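Local coordinates for protein transcriptional regulator (Streptococcus dysgalactiae, PDB 4YV9) that probably regulates transcription in quorum sensing, binding DNA and acting as the receptor for SHP peptide pheromones, at residues 166-171 with 186-191; 210-215 with 225-230; 6-11 with 63-68; 22-27 with 31-36. All coordinates share one frame; numbering follows the deposited sequence.

In the fold
Interactions 1 and 2 belong to the helical repeat domain, interactions 3 and 4 to the helix-turn-helix end of the chain; nearest atoms of interactions 1 and 3 are about 20 Å apart. The first two are buried and apolar, and they meet directly, since Ile189 and Ser188 of the first pack on Ile211 of the second, and Ile189 also on Val226. Interaction 3 is partly buried and held by polar side chains that also bond to the second subunit. Interaction 4 lies within the long loop closed by interaction 3, is apolar at its centre and more exposed at its rim, and touches interaction 3 through Phe36 against Gly6 and Leu9.

Interaction 1: 166-171 with 186-191; sequences EMVTSF and QLSINC
Met167 and Leu187 pack side chain to side chain where helix 157-169 passes helix 179-197, in the all-helical, tetratricopeptide-like repeat domain of this Rgg regulator. The backbones stay apart, with the nearest CA atoms, those of Val168 and Ser188, separated by 7.6 Å, and the contact buries 143 Å².

Its apolar part is made by Met167, present here as selenomethionine. With CG trans to the backbone N (chi1 170°) the chain leaves the helix toward its neighbour, runs extended to SE and then bends (chi3 67°), meeting the leucine at about a right angle. CE lies 3.8 Å from Leu187 CB and SE lies 3.9 Å from Leu187 CD1, so the selenomethionine end spans the leucine from its root to one branch. Val184 and Trp140 also touch Met167, while Leu187 reaches a modified side chain of the bound peptide; this places the contact next to the ligand site.

The second kind of contact sets carbon against oxygen. Met167 CE stands 4.2 Å from Ser188 OG, and Val168 CG1 comes to 3.0 Å from that same Ser188 OG, an unusually short and doubtful approach that implies no bond. No hydrogen bond crosses between the segments: the buried hydroxyl of Ser188 is satisfied within its own helix by Val184 O.

A further polar bond lies within 166-171, where the helix gives way to a turn. There Ser170 OG donates to Glu166 O at 2.9 Å, with a C=O...OG angle of 147°.

Interaction 2: 210-215 with 225-230; sequences KIEFLL and TVFLYV
The ring of Phe227 carries Ile211 on one face: Ile211 CG2 sits 3.6 Å from the centroid of the Phe227 ring and 7° off its normal, a CH-pi contact centred over the ring. Glu212 CG and Leu215 CD1 approach obliquely. Glu212 CG is 3.8 Å from Phe227 CE2, and Leu215 CD1 is 4.0 Å from Phe227 CD2. It is the aliphatic part of Glu212 that touches, its carboxylate standing almost perpendicular to the ring. The ring of His231, one turn further along, meets Phe227 with nearly parallel planes.

The segments 210-215 and 225-230, on helices 201-215 and 221-236, run nearly antiparallel (158° between their directions), the segment axes 11.8 Å apart at closest; the two helices are successive in the tetratricopeptide-like domain. Phe227 bridges that gap because a chi1 of -174° directs the ring at the neighbouring helix, where Ile211 and Leu215 point at it and the Glu212 chain passes beside it. All the contacts across the segments go to this one ring. Beyond them, Val230 packs on Leu192 and Ile193 of helix 179-197, and Val226 touches a modified side chain of the bound peptide.

Interaction 3: 6-11 with 63-68; sequences GKTLRR and VSTHSK
Thr8 and His66 are joined by a hydrogen bond of 2.8 Å between Thr8 OG1 and His66 ND1. Either atom could be the donor; the hydroxyl oxygen lies at the edge of the imidazole, in its plane. A chi1 of 170° swings the histidine ring out from its own helix and across toward helix 6-15.

A second polar bond joins Arg11 to Thr65. Arg11 NH2 donates to Thr65 OG1 over 2.7 Å, nearly straight at 168°, with the hydroxyl oxygen 3° out of the guanidinium plane. The same Arg11 NH2 is 3.2 Å from Thr65 O, but the angle there is too poor for a bond.

The segments lie on helices 6-15 and 59-66, which pack together in the N-terminal helix-turn-helix region, probably the DNA-binding part, so the contact closes a loop of 51 residues. The backbones are close, Thr8 CA and His66 CA being 5.6 Å apart, and methyls fill in beside the polar bonds, with Thr8 CG2 at 3.7 Å from Thr65 CG2.

Gln139 of the second subunit extends the polar network: its OE1 accepts from Arg11 NH1 and its NE2 bonds Thr65 OG1. Two nitrogens thus meet the Thr65 hydroxyl oxygen, Arg11 NH2 from its own chain and Gln139 NE2 from the second subunit.

Interaction 4: 22-27 with 31-36; sequences SLADEH and SQISRF
One methyl carbon, Ile33 CD1, makes all the apolar contact, and its closest partner is a backbone nitrogen: Ile33 CD1 lies 3.8 Å from Ala24 N. Beside it Ile33 CD1 meets Leu23 CB at 3.9 Å and, more loosely, Ala24 CB at 4.4 Å. The isoleucine thus packs against Leu23 and Ala24, at the weakly bonded helix 20-23 and the chain that follows. Its chi1 of -65° turns CG1 away from the carbonyl carbon, and the extended chain beyond carries CD1 across to them.

Helices 20-23 and 30-37 probably correspond to the paired helices of the helix-turn-helix motif, the later one probably the recognition helix. The turn between them is held by Asp25, whose OD1 accepts from His27 N at 2.7 Å, forming an Asx turn; the donor comes from above the carboxylate plane, 44° out of it. Leu28 N also bonds that OD1, while Asp25 OD2 pairs with Lys54 in a salt bridge and with Asn50.

At the rim, Gln32 OE1 and His27 O, both acceptors, stand 4.0 Å apart. Each has its own donor, Ser29 N for the glutamine and Arg47 NE for the carbonyl.

Interaction 1: 166-171 with 186-191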
loop_
_atom_site.group_PDB
_atom_site.type_symbol
_atom_site.label_atom_id
_atom_site.label_comp_id
_atom_site.label_asym_id
_atom_site.label_seq_id
_atom_site.Cartn_x
_atom_site.Cartn_y
_atom_site.Cartn_z
ATOM N N GLU B 166 18.132 -8.226 9.621
ATOM C CA GLU B 166 18.629 -7.153 8.770
ATOM C C GLU B 166 17.478 -6.444 8.074
ATOM O O GLU B 166 17.400 -5.215 8.094
ATOM C CB GLU B 166 19.624 -7.691 7.742
ATOM C CG GLU B 166 20.966 -8.070 8.340
ATOM C CD GLU B 166 21.506 -7.002 9.268
ATOM O OE1 GLU B 166 21.773 -5.872 8.804
ATOM O OE2 GLU B 166 21.651 -7.290 10.473
HETATM N N MSE B 167 16.566 -7.218 7.495
HETATM C CA MSE B 167 15.460 -6.664 6.718
HETATM C C MSE B 167 14.490 -5.822 7.545
HETATM O O MSE B 167 14.107 -4.727 7.125
HETATM C CB MSE B 167 14.683 -7.784 6.033
HETATM C CG MSE B 167 13.375 -7.330 5.412
HETATM SE SE MSE B 167 12.341 -8.906 4.834
HETATM C CE MSE B 167 11.961 -9.653 6.597
ATOM N N VAL B 168 14.104 -6.323 8.720
ATOM C CA VAL B 168 13.150 -5.596 9.557
ATOM C C VAL B 168 13.721 -4.289 10.110
ATOM O O VAL B 168 12.971 -3.366 10.427
ATOM C CB VAL B 168 12.652 -6.453 10.743
ATOM C CG1 VAL B 168 11.788 -7.556 10.258
ATOM C CG2 VAL B 168 13.812 -7.009 11.541
ATOM N N THR B 169 15.043 -4.201 10.211
ATOM C CA THR B 169 15.660 -3.001 10.759
ATOM C C THR B 169 16.176 -2.043 9.677
ATOM O O THR B 169 16.576 -0.911 9.979
ATOM C CB THR B 169 16.819 -3.362 11.725
ATOM O OG1 THR B 169 17.814 -4.125 11.034
ATOM C CG2 THR B 169 16.297 -4.182 12.901
ATOM N N SER B 170 16.110 -2.467 8.421
ATOM C CA SER B 170 16.684 -1.690 7.331
ATOM C C SER B 170 15.796 -1.541 6.099
ATOM O O SER B 170 16.305 -1.314 5.011
ATOM C CB SER B 170 18.007 -2.325 6.894
ATOM O OG SER B 170 18.783 -2.708 8.016
ATOM N N PHE B 171 14.484 -1.674 6.236
ATOM C CA PHE B 171 13.637 -1.509 5.058
ATOM C C PHE B 171 13.117 -0.086 5.042
ATOM O O PHE B 171 13.052 0.571 6.082
ATOM C CB PHE B 171 12.474 -2.503 5.040
ATOM C CG PHE B 171 11.383 -2.167 6.009
ATOM C CD1 PHE B 171 11.475 -2.555 7.338
ATOM C CD2 PHE B 171 10.270 -1.446 5.597
ATOM C CE1 PHE B 171 10.471 -2.225 8.240
ATOM C CE2 PHE B 171 9.273 -1.127 6.483
ATOM C CZ PHE B 171 9.369 -1.507 7.809
ATOM N N GLN B 186 4.860 -9.706 6.672
ATOM C CA GLN B 186 4.546 -11.063 6.249
ATOM C C GLN B 186 5.755 -11.993 6.347
ATOM O O GLN B 186 5.635 -13.112 6.847
ATOM C CB GLN B 186 3.983 -11.045 4.827
ATOM C CG GLN B 186 2.575 -10.448 4.771
ATOM C CD GLN B 186 2.123 -10.048 3.360
ATOM O OE1 GLN B 186 2.924 -9.987 2.421
ATOM N NE2 GLN B 186 0.835 -9.745 3.222
ATOM N N LEU B 187 6.922 -11.536 5.899
ATOM C CA LEU B 187 8.116 -12.382 5.955
ATOM C C LEU B 187 8.623 -12.588 7.385
ATOM O O LEU B 187 9.247 -13.608 7.682
ATOM C CB LEU B 187 9.233 -11.791 5.093
ATOM C CG LEU B 187 9.034 -11.838 3.572
ATOM C CD1 LEU B 187 10.369 -11.592 2.897
ATOM C CD2 LEU B 187 8.434 -13.172 3.108
ATOM N N SER B 188 8.376 -11.618 8.266
ATOM C CA SER B 188 8.757 -11.771 9.667
ATOM C C SER B 188 7.904 -12.857 10.304
ATOM O O SER B 188 8.413 -13.704 11.043
ATOM C CB SER B 188 8.608 -10.454 10.442
ATOM O OG SER B 188 9.454 -9.450 9.908
ATOM N N ILE B 189 6.606 -12.825 10.020
ATOM C CA ILE B 189 5.705 -13.871 10.493
ATOM C C ILE B 189 6.128 -15.248 9.956
ATOM O O ILE B 189 6.120 -16.234 10.696
ATOM C CB ILE B 189 4.244 -13.561 10.101
ATOM C CG1 ILE B 189 3.761 -12.312 10.855
ATOM C CG2 ILE B 189 3.334 -14.766 10.398
ATOM C CD1 ILE B 189 2.414 -11.795 10.417
ATOM N N ASN B 190 6.517 -15.301 8.683
ATOM C CA ASN B 190 7.028 -16.529 8.063
ATOM C C ASN B 190 8.235 -17.070 8.830
ATOM O O ASN B 190 8.348 -18.267 9.068
ATOM C CB ASN B 190 7.397 -16.275 6.590
ATOM C CG ASN B 190 7.777 -17.558 5.841
ATOM O OD1 ASN B 190 6.949 -18.446 5.652
ATOM N ND2 ASN B 190 9.027 -17.642 5.394
ATOM N N CYS B 191 9.133 -16.182 9.237
ATOM C CA CYS B 191 10.291 -16.627 9.999
ATOM C C CYS B 191 9.874 -17.100 11.387
ATOM O O CYS B 191 10.416 -18.080 11.900
ATOM C CB CYS B 191 11.338 -15.517 10.122
ATOM S SG CYS B 191 12.956 -16.138 10.647
#

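Interaction 2: 210-215 with 225-230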
loop_
_atom_site.group_PDB
_atom_site.type_symbol
_atom_site.label_atom_id
_atom_site.label_comp_id
_atom_site.label_asym_id
_atom_site.label_seq_id
_atom_site.Cartn_x
_atom_site.Cartn_y
_atom_site.Cartn_z
ATOM N N LYS B 210 9.009 -7.639 17.435
ATOM C CA LYS B 210 9.120 -6.889 16.178
ATOM C C LYS B 210 7.794 -6.833 15.421
ATOM O O LYS B 210 7.398 -5.780 14.936
ATOM C CB LYS B 210 10.185 -7.494 15.260
ATOM C CG LYS B 210 11.577 -7.577 15.856
ATOM C CD LYS B 210 12.121 -6.203 16.242
ATOM C CE LYS B 210 12.319 -5.296 15.051
ATOM N NZ LYS B 210 12.891 -3.970 15.513
ATOM N N ILE B 211 7.112 -7.969 15.311
ATOM C CA ILE B 211 5.850 -8.013 14.577
ATOM C C ILE B 211 4.808 -7.129 15.261
ATOM O O ILE B 211 4.075 -6.408 14.601
ATOM C CB ILE B 211 5.328 -9.454 14.432
ATOM C CG1 ILE B 211 6.204 -10.234 13.435
ATOM C CG2 ILE B 211 3.885 -9.459 13.933
ATOM C CD1 ILE B 211 6.116 -11.780 13.597
ATOM N N GLU B 212 4.762 -7.162 16.586
ATOM C CA GLU B 212 3.822 -6.317 17.312
ATOM C C GLU B 212 4.102 -4.852 17.013
ATOM O O GLU B 212 3.169 -4.057 16.850
ATOM C CB GLU B 212 3.905 -6.570 18.817
ATOM C CG GLU B 212 3.352 -7.911 19.230
ATOM C CD GLU B 212 3.612 -8.226 20.693
ATOM O OE1 GLU B 212 4.468 -7.558 21.316
ATOM O OE2 GLU B 212 2.947 -9.142 21.216
ATOM N N PHE B 213 5.385 -4.501 16.947
ATOM C CA PHE B 213 5.768 -3.125 16.657
ATOM C C PHE B 213 5.368 -2.740 15.232
ATOM O O PHE B 213 4.860 -1.648 15.010
ATOM C CB PHE B 213 7.267 -2.926 16.859
ATOM C CG PHE B 213 7.721 -1.530 16.588
ATOM C CD1 PHE B 213 7.284 -0.485 17.384
ATOM C CD2 PHE B 213 8.560 -1.251 15.523
ATOM C CE1 PHE B 213 7.689 0.818 17.129
ATOM C CE2 PHE B 213 8.967 0.051 15.267
ATOM C CZ PHE B 213 8.531 1.079 16.070
ATOM N N LEU B 214 5.595 -3.641 14.278
ATOM C CA LEU B 214 5.277 -3.385 12.876
ATOM C C LEU B 214 3.771 -3.263 12.644
ATOM O O LEU B 214 3.340 -2.602 11.704
ATOM C CB LEU B 214 5.831 -4.498 11.976
ATOM C CG LEU B 214 7.342 -4.653 11.797
ATOM C CD1 LEU B 214 7.608 -5.973 11.094
ATOM C CD2 LEU B 214 7.960 -3.500 11.014
ATOM N N LEU B 215 2.968 -3.899 13.492
ATOM C CA LEU B 215 1.517 -3.866 13.307
ATOM C C LEU B 215 0.829 -2.707 14.022
ATOM O O LEU B 215 -0.337 -2.429 13.758
ATOM C CB LEU B 215 0.885 -5.182 13.762
ATOM C CG LEU B 215 1.077 -6.375 12.850
ATOM C CD1 LEU B 215 0.664 -7.645 13.592
ATOM C CD2 LEU B 215 0.267 -6.199 11.535
ATOM N N THR B 225 -4.446 -11.418 11.694
ATOM C CA THR B 225 -5.169 -12.683 11.854
ATOM C C THR B 225 -4.206 -13.860 11.853
ATOM O O THR B 225 -4.317 -14.758 12.688
ATOM C CB THR B 225 -6.198 -12.889 10.758
ATOM O OG1 THR B 225 -7.159 -11.832 10.806
ATOM C CG2 THR B 225 -6.907 -14.240 10.928
ATOM N N VAL B 226 -3.254 -13.846 10.920
ATOM C CA VAL B 226 -2.242 -14.898 10.869
ATOM C C VAL B 226 -1.390 -14.856 12.136
ATOM O O VAL B 226 -1.102 -15.891 12.735
ATOM C CB VAL B 226 -1.356 -14.759 9.604
ATOM C CG1 VAL B 226 -0.136 -15.657 9.680
ATOM C CG2 VAL B 226 -2.181 -15.077 8.343
ATOM N N PHE B 227 -1.006 -13.651 12.556
ATOM C CA PHE B 227 -0.226 -13.484 13.784
ATOM C C PHE B 227 -0.999 -13.952 15.021
ATOM O O PHE B 227 -0.411 -14.490 15.953
ATOM C CB PHE B 227 0.200 -12.028 13.937
ATOM C CG PHE B 227 1.135 -11.777 15.092
ATOM C CD1 PHE B 227 2.308 -12.507 15.233
ATOM C CD2 PHE B 227 0.847 -10.804 16.025
ATOM C CE1 PHE B 227 3.168 -12.275 16.293
ATOM C CE2 PHE B 227 1.708 -10.568 17.088
ATOM C CZ PHE B 227 2.867 -11.307 17.217
ATOM N N LEU B 228 -2.315 -13.754 15.038
ATOM C CA LEU B 228 -3.132 -14.298 16.130
ATOM C C LEU B 228 -2.939 -15.812 16.201
ATOM O O LEU B 228 -2.798 -16.385 17.274
ATOM C CB LEU B 228 -4.614 -13.966 15.925
ATOM C CG LEU B 228 -5.604 -14.520 16.945
ATOM C CD1 LEU B 228 -5.268 -14.022 18.336
ATOM C CD2 LEU B 228 -7.001 -14.084 16.544
ATOM N N TYR B 229 -2.904 -16.449 15.035
ATOM C CA TYR B 229 -2.808 -17.904 14.988
ATOM C C TYR B 229 -1.419 -18.361 15.412
ATOM O O TYR B 229 -1.279 -19.225 16.253
ATOM C CB TYR B 229 -3.123 -18.431 13.588
ATOM C CG TYR B 229 -3.145 -19.944 13.540
ATOM C CD1 TYR B 229 -1.967 -20.672 13.377
ATOM C CD2 TYR B 229 -4.336 -20.644 13.660
ATOM C CE1 TYR B 229 -1.976 -22.047 13.330
ATOM C CE2 TYR B 229 -4.351 -22.020 13.610
ATOM C CZ TYR B 229 -3.166 -22.714 13.450
ATOM O OH TYR B 229 -3.175 -24.083 13.410
ATOM N N VAL B 230 -0.403 -17.735 14.830
ATOM C CA VAL B 230 0.977 -18.175 14.958
ATOM C C VAL B 230 1.497 -17.943 16.368
ATOM O O VAL B 230 2.182 -18.791 16.950
ATOM C CB VAL B 230 1.865 -17.427 13.932
ATOM C CG1 VAL B 230 3.343 -17.649 14.228
ATOM C CG2 VAL B 230 1.503 -17.862 12.503
#

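Interaction 3: 6-11 with 63-68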
loop_
_atom_site.group_PDB
_atom_site.type_symbol
_atom_site.label_atom_id
_atom_site.label_comp_id
_atom_site.label_asym_id
_atom_site.label_seq_id
_atom_site.Cartn_x
_atom_site.Cartn_y
_atom_site.Cartn_z
ATOM N N GLY B 6 4.761 14.156 -22.005
ATOM C CA GLY B 6 4.156 15.476 -22.079
ATOM C C GLY B 6 2.669 15.334 -22.316
ATOM O O GLY B 6 1.845 16.079 -21.787
ATOM N N LYS B 7 2.333 14.341 -23.125
ATOM C CA LYS B 7 0.947 13.981 -23.359
ATOM C C LYS B 7 0.186 13.687 -22.069
ATOM O O LYS B 7 -0.950 14.119 -21.879
ATOM C CB LYS B 7 0.895 12.761 -24.256
ATOM C CG LYS B 7 -0.494 12.245 -24.489
ATOM C CD LYS B 7 -1.371 13.241 -25.232
ATOM C CE LYS B 7 -2.523 12.495 -25.942
ATOM N NZ LYS B 7 -3.420 11.727 -25.014
ATOM N N THR B 8 0.818 12.928 -21.189
ATOM C CA THR B 8 0.181 12.553 -19.942
ATOM C C THR B 8 0.068 13.761 -19.015
ATOM O O THR B 8 -0.968 13.977 -18.392
ATOM C CB THR B 8 0.940 11.423 -19.260
ATOM O OG1 THR B 8 1.005 10.301 -20.154
ATOM C CG2 THR B 8 0.233 11.020 -17.977
ATOM N N LEU B 9 1.124 14.565 -18.933
ATOM C CA LEU B 9 1.041 15.819 -18.181
ATOM C C LEU B 9 -0.128 16.690 -18.650
ATOM O O LEU B 9 -0.919 17.190 -17.847
ATOM C CB LEU B 9 2.341 16.625 -18.300
ATOM C CG LEU B 9 2.228 17.983 -17.596
ATOM C CD1 LEU B 9 2.008 17.772 -16.099
ATOM C CD2 LEU B 9 3.447 18.861 -17.842
ATOM N N ARG B 10 -0.223 16.877 -19.957
ATOM C CA ARG B 10 -1.307 17.654 -20.545
ATOM C C ARG B 10 -2.668 17.128 -20.113
ATOM O O ARG B 10 -3.534 17.897 -19.716
ATOM C CB ARG B 10 -1.205 17.635 -22.071
ATOM C CG ARG B 10 -2.368 18.289 -22.800
ATOM C CD ARG B 10 -2.161 18.178 -24.314
ATOM N NE ARG B 10 -3.415 18.242 -25.063
ATOM C CZ ARG B 10 -3.502 18.204 -26.392
ATOM N NH1 ARG B 10 -2.404 18.100 -27.131
ATOM N NH2 ARG B 10 -4.689 18.266 -26.985
ATOM N N ARG B 11 -2.850 15.814 -20.223
ATOM C CA ARG B 11 -4.110 15.181 -19.865
ATOM C C ARG B 11 -4.440 15.390 -18.391
ATOM O O ARG B 11 -5.565 15.720 -18.033
ATOM C CB ARG B 11 -4.061 13.685 -20.174
ATOM C CG ARG B 11 -5.341 12.936 -19.827
ATOM C CD ARG B 11 -5.301 11.492 -20.315
ATOM N NE ARG B 11 -4.245 10.714 -19.672
ATOM C CZ ARG B 11 -4.384 10.083 -18.510
ATOM N NH1 ARG B 11 -5.537 10.138 -17.851
ATOM N NH2 ARG B 11 -3.366 9.398 -18.004
ATOM N N VAL B 63 3.518 8.234 -13.209
ATOM C CA VAL B 63 4.026 7.105 -13.977
ATOM C C VAL B 63 2.975 6.005 -14.209
ATOM O O VAL B 63 2.916 5.404 -15.289
ATOM C CB VAL B 63 5.260 6.488 -13.285
ATOM C CG1 VAL B 63 5.604 5.130 -13.891
ATOM C CG2 VAL B 63 6.443 7.433 -13.385
ATOM N N SER B 64 2.133 5.738 -13.215
ATOM C CA SER B 64 1.181 4.637 -13.373
ATOM C C SER B 64 0.040 5.024 -14.314
ATOM O O SER B 64 -0.565 4.167 -14.932
ATOM C CB SER B 64 0.621 4.181 -12.023
ATOM O OG SER B 64 -0.556 4.898 -11.693
ATOM N N THR B 65 -0.259 6.309 -14.440
ATOM C CA THR B 65 -1.321 6.697 -15.363
ATOM C C THR B 65 -0.766 6.894 -16.782
ATOM O O THR B 65 -1.513 6.822 -17.766
ATOM C CB THR B 65 -2.065 7.968 -14.888
ATOM O OG1 THR B 65 -3.283 8.118 -15.631
ATOM C CG2 THR B 65 -1.211 9.197 -15.064
ATOM N N HIS B 66 0.546 7.095 -16.883
ATOM C CA HIS B 66 1.209 7.289 -18.174
ATOM C C HIS B 66 1.137 6.028 -19.023
ATOM O O HIS B 66 0.830 6.097 -20.213
ATOM C CB HIS B 66 2.670 7.718 -17.968
ATOM C CG HIS B 66 3.496 7.708 -19.220
ATOM N ND1 HIS B 66 3.257 8.563 -20.277
ATOM C CD2 HIS B 66 4.564 6.960 -19.574
ATOM C CE1 HIS B 66 4.138 8.326 -21.234
ATOM N NE2 HIS B 66 4.946 7.363 -20.836
ATOM N N SER B 67 1.419 4.879 -18.412
ATOM C CA SER B 67 1.335 3.593 -19.114
ATOM C C SER B 67 1.357 2.409 -18.164
ATOM O O SER B 67 1.785 2.524 -17.017
ATOM C CB SER B 67 2.480 3.445 -20.113
ATOM O OG SER B 67 3.682 3.115 -19.442
ATOM N N LYS B 68 0.908 1.267 -18.667
ATOM C CA LYS B 68 0.921 0.019 -17.916
ATOM C C LYS B 68 2.304 -0.638 -17.914
ATOM O O LYS B 68 2.436 -1.805 -17.551
ATOM C CB LYS B 68 -0.107 -0.957 -18.497
ATOM C CG LYS B 68 -1.555 -0.544 -18.285
ATOM C CD LYS B 68 -2.386 -0.773 -19.541
ATOM C CE LYS B 68 -3.688 0.016 -19.493
ATOM N NZ LYS B 68 -4.538 -0.229 -20.694
#

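Interaction 4: 22-27 with 31-36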
loop_
_atom_site.group_PDB
_atom_site.type_symbol
_atom_site.label_atom_id
_atom_site.label_comp_id
_atom_site.label_asym_id
_atom_site.label_seq_id
_atom_site.Cartn_x
_atom_site.Cartn_y
_atom_site.Cartn_z
ATOM N N SER B 22 -0.699 29.085 -14.888
ATOM C CA SER B 22 -0.630 28.938 -13.428
ATOM C C SER B 22 0.511 28.022 -12.996
ATOM O O SER B 22 0.955 28.069 -11.852
ATOM C CB SER B 22 -1.957 28.405 -12.879
ATOM O OG SER B 22 -2.122 27.034 -13.190
ATOM N N LEU B 23 1.002 27.204 -13.928
ATOM C CA LEU B 23 2.114 26.313 -13.651
ATOM C C LEU B 23 3.485 26.927 -13.917
ATOM O O LEU B 23 4.500 26.422 -13.425
ATOM C CB LEU B 23 1.983 25.049 -14.498
ATOM C CG LEU B 23 0.783 24.194 -14.105
ATOM C CD1 LEU B 23 0.752 22.940 -14.968
ATOM C CD2 LEU B 23 0.929 23.857 -12.665
ATOM N N ALA B 24 3.516 27.960 -14.757
ATOM C CA ALA B 24 4.765 28.617 -15.117
ATOM C C ALA B 24 5.378 29.355 -13.934
ATOM O O ALA B 24 4.664 29.934 -13.124
ATOM C CB ALA B 24 4.539 29.610 -16.295
ATOM N N ASP B 25 6.703 29.350 -13.859
ATOM C CA ASP B 25 7.428 30.146 -12.874
ATOM C C ASP B 25 8.822 30.427 -13.398
ATOM O O ASP B 25 9.072 30.287 -14.596
ATOM C CB ASP B 25 7.478 29.444 -11.500
ATOM C CG ASP B 25 8.095 28.050 -11.559
ATOM O OD1 ASP B 25 8.861 27.752 -12.506
ATOM O OD2 ASP B 25 7.838 27.259 -10.622
ATOM N N GLU B 26 9.732 30.825 -12.508
ATOM C CA GLU B 26 11.119 31.081 -12.879
ATOM C C GLU B 26 11.851 29.855 -13.431
ATOM O O GLU B 26 12.907 29.989 -14.040
ATOM C CB GLU B 26 11.892 31.624 -11.673
ATOM C CG GLU B 26 11.832 30.719 -10.451
ATOM C CD GLU B 26 12.653 31.243 -9.283
ATOM O OE1 GLU B 26 13.606 32.026 -9.514
ATOM O OE2 GLU B 26 12.339 30.872 -8.130
ATOM N N HIS B 27 11.308 28.664 -13.206
ATOM C CA HIS B 27 11.983 27.436 -13.625
ATOM C C HIS B 27 11.544 26.983 -15.021
ATOM O O HIS B 27 12.344 26.456 -15.784
ATOM C CB HIS B 27 11.731 26.312 -12.604
ATOM C CG HIS B 27 11.992 26.717 -11.185
ATOM N ND1 HIS B 27 13.262 26.910 -10.687
ATOM C CD2 HIS B 27 11.142 26.983 -10.162
ATOM C CE1 HIS B 27 13.186 27.275 -9.419
ATOM N NE2 HIS B 27 11.911 27.325 -9.076
ATOM N N SER B 31 5.755 28.639 -22.506
ATOM C CA SER B 31 6.258 28.116 -23.775
ATOM C C SER B 31 6.966 26.774 -23.573
ATOM O O SER B 31 6.770 25.831 -24.340
ATOM C CB SER B 31 7.199 29.139 -24.418
ATOM O OG SER B 31 7.732 28.665 -25.633
ATOM N N GLN B 32 7.773 26.680 -22.526
ATOM C CA GLN B 32 8.525 25.459 -22.280
ATOM C C GLN B 32 7.612 24.328 -21.857
ATOM O O GLN B 32 7.839 23.162 -22.210
ATOM C CB GLN B 32 9.605 25.706 -21.232
ATOM C CG GLN B 32 10.797 26.484 -21.814
ATOM C CD GLN B 32 11.804 26.865 -20.765
ATOM O OE1 GLN B 32 11.443 27.228 -19.650
ATOM N NE2 GLN B 32 13.083 26.778 -21.112
ATOM N N ILE B 33 6.570 24.680 -21.118
ATOM C CA ILE B 33 5.566 23.720 -20.712
ATOM C C ILE B 33 4.753 23.222 -21.910
ATOM O O ILE B 33 4.560 22.004 -22.069
ATOM C CB ILE B 33 4.641 24.323 -19.635
ATOM C CG1 ILE B 33 5.465 24.606 -18.370
ATOM C CG2 ILE B 33 3.494 23.371 -19.307
ATOM C CD1 ILE B 33 4.702 25.303 -17.252
ATOM N N SER B 34 4.276 24.144 -22.741
ATOM C CA SER B 34 3.558 23.771 -23.961
ATOM C C SER B 34 4.403 22.906 -24.878
ATOM O O SER B 34 3.915 21.904 -25.420
ATOM C CB SER B 34 3.099 25.008 -24.743
ATOM O OG SER B 34 1.964 25.604 -24.138
ATOM N N ARG B 35 5.659 23.298 -25.080
ATOM C CA ARG B 35 6.514 22.545 -25.988
ATOM C C ARG B 35 6.732 21.138 -25.421
ATOM O O ARG B 35 6.765 20.168 -26.171
ATOM C CB ARG B 35 7.837 23.268 -26.246
ATOM C CG ARG B 35 7.668 24.437 -27.230
ATOM C CD ARG B 35 8.981 25.071 -27.698
ATOM N NE ARG B 35 9.876 24.124 -28.365
ATOM C CZ ARG B 35 10.033 24.006 -29.687
ATOM N NH1 ARG B 35 9.355 24.775 -30.534
ATOM N NH2 ARG B 35 10.884 23.111 -30.165
ATOM N N PHE B 36 6.829 21.031 -24.100
ATOM C CA PHE B 36 6.919 19.716 -23.465
ATOM C C PHE B 36 5.651 18.877 -23.658
ATOM O O PHE B 36 5.730 17.691 -23.997
ATOM C CB PHE B 36 7.211 19.844 -21.968
ATOM C CG PHE B 36 7.134 18.536 -21.238
ATOM C CD1 PHE B 36 7.891 17.449 -21.662
ATOM C CD2 PHE B 36 6.293 18.382 -20.152
ATOM C CE1 PHE B 36 7.810 16.225 -21.000
ATOM C CE2 PHE B 36 6.209 17.167 -19.480
ATOM C CZ PHE B 36 6.967 16.091 -19.901
#